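Local coordinates for cell cycle regulatory protein GcrA (Caulobacter crescentus, PDB 5YIW) that probably regulates cell-cycle transcription, this N-terminal helix-turn-helix-like part binding DNA, at residues Asp9-Thr14 and Lys30-Val35. Residues are numbered along the deposited sequence; the frame is centred on the assembly and turned at random.
Sequences DERVST and KQLGGV
In the three-helix, helix-turn-helix-like fold of GcrA, Arg11 of helix 9-20 hydrogen-bonds to the end of helix 25-32 and the start of the turn leading to helix 37-46. Its chain runs out extended, then bends at chi3 (59°), carrying the guanidinium across to the carbonyls of Leu32 and Gly33. Arg11 NH1 gives a nearly straight hydrogen bond to Gly33 O (2.9 Å, 162°), entering almost head-on to the carbonyl. Arg11 NH2 reaches Leu32 O at 3.1 Å from above that carbonyl's plane, and bonds weakly to Gly33 O. Both oxygens lie close to the guanidinium plane; Leu32 CD2 lies loosely over one face, while Leu32 CB comes closer, 3.9 Å from Arg11 NH2. At the edge, Val35 CG1 is 3.7 Å from Arg11 NH1; Val35 also packs on a DNA phosphate. Beside these bonds, Thr14 CG2, lying anti to the backbone N, touches Leu32 CD2 at 3.9 Å. Trp7 packs on Leu32 and Val35. Two hydrogen bonds near the guanidinium plane, with weak ones from NH2 and from NE to Ser6 O, fix its rotation and tie helix 9-20 to the end of helix 25-32 and the turn beyond; the cation probably offsets partial negative charge there.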
# COMPACT_ATOMS: atom_id res chain seq x y z
N ASP A 9 -9.91 -4.77 3.52
CA ASP A 9 -10.17 -4.84 2.09
C ASP A 9 -10.18 -3.44 1.49
O ASP A 9 -9.74 -3.23 0.36
CB ASP A 9 -11.49 -5.56 1.79
CG ASP A 9 -11.42 -7.07 2.05
OD1 ASP A 9 -10.31 -7.60 2.28
OD2 ASP A 9 -12.48 -7.72 2.00
N GLU A 10 -10.69 -2.46 2.24
CA GLU A 10 -10.70 -1.09 1.76
C GLU A 10 -9.28 -0.55 1.55
O GLU A 10 -8.99 0.06 0.52
CB GLU A 10 -11.47 -0.19 2.72
CG GLU A 10 -11.72 1.22 2.18
CD GLU A 10 -12.85 1.93 2.91
OE1 GLU A 10 -13.16 1.55 4.05
OE2 GLU A 10 -13.43 2.87 2.32
N ARG A 11 -8.41 -0.78 2.52
CA ARG A 11 -7.04 -0.28 2.43
C ARG A 11 -6.22 -1.01 1.38
O ARG A 11 -5.35 -0.42 0.73
CB ARG A 11 -6.38 -0.36 3.81
CG ARG A 11 -6.90 0.73 4.75
CD ARG A 11 -6.52 0.50 6.20
NE ARG A 11 -5.07 0.43 6.42
CZ ARG A 11 -4.29 1.48 6.64
NH1 ARG A 11 -2.99 1.30 6.84
NH2 ARG A 11 -4.80 2.71 6.65
N VAL A 12 -6.50 -2.29 1.18
CA VAL A 12 -5.84 -3.03 0.11
C VAL A 12 -6.28 -2.49 -1.25
O VAL A 12 -5.47 -2.34 -2.16
CB VAL A 12 -6.12 -4.54 0.22
CG1 VAL A 12 -5.64 -5.27 -1.02
CG2 VAL A 12 -5.44 -5.09 1.47
N SER A 13 -7.57 -2.18 -1.39
CA SER A 13 -8.08 -1.62 -2.63
C SER A 13 -7.36 -0.31 -2.97
O SER A 13 -6.99 -0.07 -4.12
CB SER A 13 -9.59 -1.38 -2.54
OG SER A 13 -10.10 -0.95 -3.79
N THR A 14 -7.16 0.52 -1.95
CA THR A 14 -6.49 1.80 -2.14
C THR A 14 -5.04 1.57 -2.54
O THR A 14 -4.54 2.19 -3.49
CB THR A 14 -6.55 2.65 -0.87
OG1 THR A 14 -7.93 2.95 -0.58
CG2 THR A 14 -5.79 3.94 -1.06
N LYS A 30 2.16 7.27 3.35
CA LYS A 30 1.71 8.56 3.89
C LYS A 30 0.22 8.77 3.67
O LYS A 30 -0.48 9.30 4.54
CB LYS A 30 2.51 9.70 3.27
CG LYS A 30 3.91 9.81 3.83
CD LYS A 30 4.76 10.78 3.02
CE LYS A 30 6.14 10.88 3.62
NZ LYS A 30 6.94 11.90 2.90
N GLN A 31 -0.27 8.36 2.50
CA GLN A 31 -1.69 8.48 2.19
C GLN A 31 -2.54 7.62 3.11
O GLN A 31 -3.57 8.07 3.64
CB GLN A 31 -1.94 8.09 0.73
CG GLN A 31 -3.38 7.68 0.43
CD GLN A 31 -4.03 8.52 -0.63
OE1 GLN A 31 -3.35 9.17 -1.43
NE2 GLN A 31 -5.36 8.52 -0.65
N LEU A 32 -2.12 6.38 3.29
CA LEU A 32 -2.87 5.43 4.10
C LEU A 32 -2.82 5.71 5.60
O LEU A 32 -3.85 5.59 6.30
CB LEU A 32 -2.33 4.01 3.86
CG LEU A 32 -2.62 3.38 2.50
CD1 LEU A 32 -1.81 2.10 2.35
CD2 LEU A 32 -4.11 3.10 2.34
N GLY A 33 -1.64 6.06 6.10
CA GLY A 33 -1.39 6.14 7.53
C GLY A 33 -1.30 4.76 8.16
O GLY A 33 -1.77 3.78 7.58
N GLY A 34 -0.69 4.67 9.34
CA GLY A 34 -0.65 3.42 10.09
C GLY A 34 0.30 2.36 9.56
O GLY A 34 0.38 1.25 10.11
N VAL A 35 1.01 2.69 8.49
CA VAL A 35 1.98 1.79 7.88
C VAL A 35 3.17 2.59 7.38
O VAL A 35 3.03 3.75 7.00
CB VAL A 35 1.38 0.99 6.69
CG1 VAL A 35 0.44 -0.10 7.18
CG2 VAL A 35 0.69 1.92 5.69